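Local coordinates for vacuolar protein sorting-associated protein 29 (Entamoeba histolytica, PDB 5XCJ) that probably serves in retromer-mediated protein transport as a metal-binding subunit built on the metallophosphatase fold, at residues V5-P19 with L130-L142. The protein carries 1 engineered substitution. Sequence-based numbering, arbitrary orientation.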
loop_
_atom_site.group_PDB
_atom_site.type_symbol
_atom_site.label_atom_id
_atom_site.label_comp_id
_atom_site.label_asym_id
_atom_site.label_seq_id
_atom_site.Cartn_x
_atom_site.Cartn_y
_atom_site.Cartn_z
ATOM N N VAL A 5 2.197 -3.084 3.750
ATOM C CA VAL A 5 1.800 -2.054 2.796
ATOM C C VAL A 5 0.327 -2.297 2.481
ATOM O O VAL A 5 -0.040 -3.307 1.895
ATOM C CB VAL A 5 2.659 -2.095 1.520
ATOM C CG1 VAL A 5 2.290 -0.957 0.581
ATOM C CG2 VAL A 5 4.132 -2.040 1.880
ATOM N N ILE A 6 -0.512 -1.353 2.886
ATOM C CA ILE A 6 -1.960 -1.463 2.732
ATOM C C ILE A 6 -2.609 -0.109 2.434
ATOM O O ILE A 6 -1.987 0.925 2.638
ATOM C CB ILE A 6 -2.556 -2.063 4.025
ATOM C CG1 ILE A 6 -3.893 -2.767 3.779
ATOM C CG2 ILE A 6 -2.649 -0.999 5.098
ATOM C CD1 ILE A 6 -4.373 -3.584 4.957
ATOM N N GLY A 7 -3.847 -0.131 1.947
ATOM C CA GLY A 7 -4.569 1.088 1.633
ATOM C C GLY A 7 -5.838 0.931 0.812
ATOM O O GLY A 7 -6.293 -0.179 0.552
ATOM N N ASP A 8 -6.396 2.068 0.403
ATOM C CA ASP A 8 -7.608 2.116 -0.415
ATOM C C ASP A 8 -8.778 1.357 0.201
ATOM O O ASP A 8 -9.452 0.583 -0.459
ATOM C CB ASP A 8 -7.330 1.663 -1.844
ATOM C CG ASP A 8 -6.675 2.744 -2.670
ATOM O OD1 ASP A 8 -7.023 3.915 -2.463
ATOM O OD2 ASP A 8 -5.811 2.423 -3.504
ATOM N N PHE A 9 -8.964 1.560 1.497
ATOM C CA PHE A 9 -10.034 0.916 2.246
ATOM C C PHE A 9 -11.461 1.307 1.879
ATOM O O PHE A 9 -12.344 0.462 1.817
ATOM C CB PHE A 9 -9.862 1.181 3.743
ATOM C CG PHE A 9 -8.610 0.612 4.327
ATOM C CD1 PHE A 9 -8.544 -0.720 4.690
ATOM C CD2 PHE A 9 -7.499 1.411 4.523
ATOM C CE1 PHE A 9 -7.396 -1.242 5.236
ATOM C CE2 PHE A 9 -6.344 0.894 5.065
ATOM C CZ PHE A 9 -6.294 -0.435 5.422
ATOM N N HIS A 10 -11.680 2.593 1.659
ATOM C CA HIS A 10 -13.026 3.095 1.430
ATOM C C HIS A 10 -13.252 4.007 0.232
ATOM O O HIS A 10 -12.381 4.768 -0.172
ATOM C CB HIS A 10 -13.456 3.856 2.694
ATOM C CG HIS A 10 -14.938 3.927 2.901
ATOM N ND1 HIS A 10 -15.680 2.862 3.362
ATOM C CD2 HIS A 10 -15.810 4.947 2.734
ATOM C CE1 HIS A 10 -16.948 3.220 3.455
ATOM N NE2 HIS A 10 -17.055 4.477 3.078
ATOM N N VAL A 11 -14.464 3.913 -0.295
ATOM C CA VAL A 11 -14.955 4.742 -1.381
ATOM C C VAL A 11 -16.242 5.366 -0.825
ATOM O O VAL A 11 -17.047 4.675 -0.209
ATOM C CB VAL A 11 -15.238 3.928 -2.652
ATOM C CG1 VAL A 11 -16.032 4.755 -3.648
ATOM C CG2 VAL A 11 -13.934 3.449 -3.274
ATOM N N PRO A 12 -16.436 6.667 -1.035
ATOM C CA PRO A 12 -17.615 7.342 -0.474
ATOM C C PRO A 12 -18.895 6.724 -0.987
ATOM O O PRO A 12 -18.999 6.438 -2.175
ATOM C CB PRO A 12 -17.484 8.765 -1.008
ATOM C CG PRO A 12 -16.025 8.942 -1.248
ATOM C CD PRO A 12 -15.549 7.610 -1.739
ATOM N N HIS A 13 -19.800 6.442 -0.055
ATOM C CA HIS A 13 -21.119 5.873 -0.317
ATOM C C HIS A 13 -21.091 4.399 -0.713
ATOM O O HIS A 13 -22.087 3.859 -1.170
ATOM C CB HIS A 13 -21.898 6.716 -1.322
ATOM C CG HIS A 13 -21.936 8.172 -0.979
ATOM N ND1 HIS A 13 -21.252 9.124 -1.700
ATOM C CD2 HIS A 13 -22.565 8.834 0.019
ATOM C CE1 HIS A 13 -21.464 10.313 -1.164
ATOM N NE2 HIS A 13 -22.256 10.165 -0.120
ATOM N N ARG A 14 -19.931 3.767 -0.575
ATOM C CA ARG A 14 -19.797 2.347 -0.873
ATOM C C ARG A 14 -19.190 1.638 0.339
ATOM O O ARG A 14 -18.099 1.975 0.774
ATOM C CB ARG A 14 -18.961 2.144 -2.135
ATOM C CG ARG A 14 -19.593 2.772 -3.367
ATOM C CD ARG A 14 -18.689 2.708 -4.583
ATOM N NE ARG A 14 -19.254 3.442 -5.707
ATOM C CZ ARG A 14 -20.127 2.936 -6.568
ATOM N NH1 ARG A 14 -20.538 1.687 -6.435
ATOM N NH2 ARG A 14 -20.593 3.678 -7.559
ATOM N N SER A 15 -19.903 0.658 0.872
ATOM C CA SER A 15 -19.443 -0.058 2.055
ATOM C C SER A 15 -18.540 -1.238 1.724
ATOM O O SER A 15 -18.885 -2.086 0.908
ATOM C CB SER A 15 -20.642 -0.525 2.881
ATOM O OG SER A 15 -20.258 -1.410 3.908
ATOM N N ALA A 16 -17.369 -1.264 2.346
ATOM C CA ALA A 16 -16.412 -2.343 2.154
ATOM C C ALA A 16 -15.806 -2.776 3.484
ATOM O O ALA A 16 -15.499 -1.947 4.330
ATOM C CB ALA A 16 -15.315 -1.924 1.191
ATOM N N ALA A 17 -15.613 -4.076 3.653
ATOM C CA ALA A 17 -15.026 -4.590 4.878
ATOM C C ALA A 17 -13.757 -5.380 4.592
ATOM O O ALA A 17 -13.692 -6.112 3.613
ATOM C CB ALA A 17 -16.021 -5.455 5.623
ATOM N N ILE A 18 -12.744 -5.201 5.428
ATOM C CA ILE A 18 -11.508 -5.945 5.262
ATOM C C ILE A 18 -11.827 -7.399 5.567
ATOM O O ILE A 18 -12.453 -7.695 6.575
ATOM C CB ILE A 18 -10.426 -5.482 6.243
ATOM C CG1 ILE A 18 -10.221 -3.969 6.142
ATOM C CG2 ILE A 18 -9.128 -6.230 5.985
ATOM C CD1 ILE A 18 -9.357 -3.398 7.240
ATOM N N PRO A 19 -11.369 -8.311 4.721
ATOM C CA PRO A 19 -11.666 -9.724 4.951
ATOM C C PRO A 19 -11.084 -10.170 6.286
ATOM O O PRO A 19 -9.989 -9.771 6.657
ATOM C CB PRO A 19 -10.956 -10.420 3.792
ATOM C CG PRO A 19 -10.920 -9.397 2.712
ATOM C CD PRO A 19 -10.730 -8.087 3.414
ATOM N N LEU A 130 5.710 0.018 -6.000
ATOM C CA LEU A 130 4.777 -0.901 -5.358
ATOM C C LEU A 130 3.377 -0.350 -5.099
ATOM O O LEU A 130 3.214 0.781 -4.661
ATOM C CB LEU A 130 5.373 -1.395 -4.042
ATOM C CG LEU A 130 6.873 -1.674 -4.070
ATOM C CD1 LEU A 130 7.412 -1.989 -2.688
ATOM C CD2 LEU A 130 7.167 -2.802 -5.035
ATOM N N ASN A 131 2.376 -1.150 -5.425
ATOM C CA ASN A 131 0.985 -0.810 -5.176
ATOM C C ASN A 131 0.350 -2.041 -4.529
ATOM O O ASN A 131 0.319 -3.099 -5.137
ATOM C CB ASN A 131 0.306 -0.468 -6.496
ATOM C CG ASN A 131 -1.109 0.033 -6.317
ATOM O OD1 ASN A 131 -1.826 -0.405 -5.437
ATOM N ND2 ASN A 131 -1.513 0.955 -7.175
ATOM N N PRO A 132 -0.179 -1.899 -3.321
ATOM C CA PRO A 132 -0.786 -3.040 -2.625
ATOM C C PRO A 132 -2.242 -3.315 -3.014
ATOM O O PRO A 132 -2.817 -4.292 -2.541
ATOM C CB PRO A 132 -0.700 -2.638 -1.151
ATOM C CG PRO A 132 -0.714 -1.153 -1.168
ATOM C CD PRO A 132 -0.096 -0.707 -2.462
ATOM N N GLY A 133 -2.814 -2.471 -3.865
ATOM C CA GLY A 133 -4.201 -2.624 -4.259
ATOM C C GLY A 133 -5.126 -2.152 -3.145
ATOM O O GLY A 133 -4.705 -1.462 -2.227
ATOM N N SER A 134 -6.392 -2.527 -3.223
ATOM C CA SER A 134 -7.332 -2.131 -2.196
ATOM C C SER A 134 -7.475 -3.285 -1.219
ATOM O O SER A 134 -7.761 -4.411 -1.612
ATOM C CB SER A 134 -8.689 -1.775 -2.796
ATOM O OG SER A 134 -9.662 -1.641 -1.783
ATOM N N ALA A 135 -7.325 -2.978 0.060
ATOM C CA ALA A 135 -7.401 -3.972 1.124
ATOM C C ALA A 135 -8.754 -4.654 1.168
ATOM O O ALA A 135 -8.854 -5.828 1.488
ATOM C CB ALA A 135 -7.092 -3.337 2.469
ATOM N N THR A 136 -9.797 -3.894 0.876
ATOM C CA THR A 136 -11.154 -4.409 0.893
ATOM C C THR A 136 -11.693 -4.762 -0.484
ATOM O O THR A 136 -12.827 -5.197 -0.613
ATOM C CB THR A 136 -12.090 -3.366 1.512
ATOM O OG1 THR A 136 -12.030 -2.168 0.734
ATOM C CG2 THR A 136 -11.665 -3.059 2.931
ATOM N N GLY A 137 -10.867 -4.622 -1.513
ATOM C CA GLY A 137 -11.324 -4.872 -2.867
ATOM C C GLY A 137 -12.457 -3.923 -3.233
ATOM O O GLY A 137 -13.423 -4.297 -3.875
ATOM N N ALA A 138 -12.283 -2.664 -2.841
ATOM C CA ALA A 138 -13.269 -1.603 -3.052
ATOM C C ALA A 138 -13.463 -1.204 -4.513
ATOM O O ALA A 138 -12.583 -1.382 -5.339
ATOM C CB ALA A 138 -12.917 -0.387 -2.214
ATOM N N TYR A 139 -14.625 -0.637 -4.804
ATOM C CA TYR A 139 -14.966 -0.244 -6.159
ATOM C C TYR A 139 -14.003 0.794 -6.739
ATOM O O TYR A 139 -13.612 1.734 -6.059
ATOM C CB TYR A 139 -16.408 0.302 -6.183
ATOM C CG TYR A 139 -16.714 1.149 -7.393
ATOM C CD1 TYR A 139 -17.128 0.569 -8.576
ATOM C CD2 TYR A 139 -16.523 2.521 -7.372
ATOM C CE1 TYR A 139 -17.382 1.330 -9.694
ATOM C CE2 TYR A 139 -16.775 3.293 -8.485
ATOM C CZ TYR A 139 -17.200 2.691 -9.643
ATOM O OH TYR A 139 -17.450 3.447 -10.759
ATOM N N SER A 140 -13.648 0.606 -7.998
ATOM C CA SER A 140 -12.818 1.562 -8.697
ATOM C C SER A 140 -13.288 1.675 -10.138
ATOM O O SER A 140 -13.598 0.677 -10.770
ATOM C CB SER A 140 -11.348 1.148 -8.655
ATOM O OG SER A 140 -10.553 2.040 -9.412
ATOM N N PRO A 141 -13.327 2.899 -10.652
ATOM C CA PRO A 141 -13.688 3.135 -12.051
ATOM C C PRO A 141 -12.638 2.476 -12.953
ATOM O O PRO A 141 -12.936 2.063 -14.065
ATOM C CB PRO A 141 -13.675 4.664 -12.180
ATOM C CG PRO A 141 -13.025 5.175 -10.948
ATOM C CD PRO A 141 -13.246 4.150 -9.888
ATOM N N LEU A 142 -11.408 2.445 -12.463
ATOM C CA LEU A 142 -10.257 1.858 -13.154
ATOM C C LEU A 142 -10.266 0.340 -13.372
ATOM O O LEU A 142 -9.806 -0.141 -14.397
ATOM C CB LEU A 142 -8.966 2.307 -12.477
ATOM C CG LEU A 142 -8.838 3.824 -12.341
ATOM C CD1 LEU A 142 -7.424 4.230 -11.973
ATOM C CD2 LEU A 142 -9.291 4.517 -13.615
HETATM O O HOH W 1 -4.211 -2.646 0.077
HETATM O O HOH W 2 -4.441 0.508 -5.171
HETATM O O HOH W 3 -3.702 1.019 -2.548
HETATM O O HOH W 4 -13.856 -7.014 0.640
#
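T136 buries more surface in this contact than any other residue, and the 5-19 segment curls round it from F9 to I18. Its OG1, held between the backbone N and carbonyl carbon (chi1 60°), donates to F9 O at 2.9 Å, while CG2 points to the edge of the F9 ring and packs 3.6 Å from I18 CG1. A135 CB fills the corner between I6 CG1 and F9 CE1, and its backbone N gives G7 O a nearly straight bond of 3.0 Å. Beside it, S134 OG does double duty, donating to D8 O (2.6 Å) and accepting from A138 N, which ties the type I turn 134-137 to the loop leaving strand 2-6. V5 CG1 meets P132 CG at 3.5 Å, tighter than usual van der Waals contact, the side chains crossing at about a right angle.

Toward the surface the contact thins to one stacked pair: the guanidinium of R14, on an extended chain, lies over one face of the Y139 ring, a cation-pi contact with CZ 3.9 Å from the ring centroid and planes 23° apart. V11 CG1 approaches the edge of that ring.

D8, a zinc ligand in this protein though no metal is bound here, is linked by waters from OD2 to N131 OD1 and G133 O; H86 NE2 hydrogen-bonds OD1 and the backbone N of H115 hydrogen-bonds OD2. The two segments extend from neighbouring ends of strands 2-6 and 127-131, one from each sheet of the metallophosphatase sandwich, with P19 leading into helix 20-28 and V5 also packed against strand 149-156.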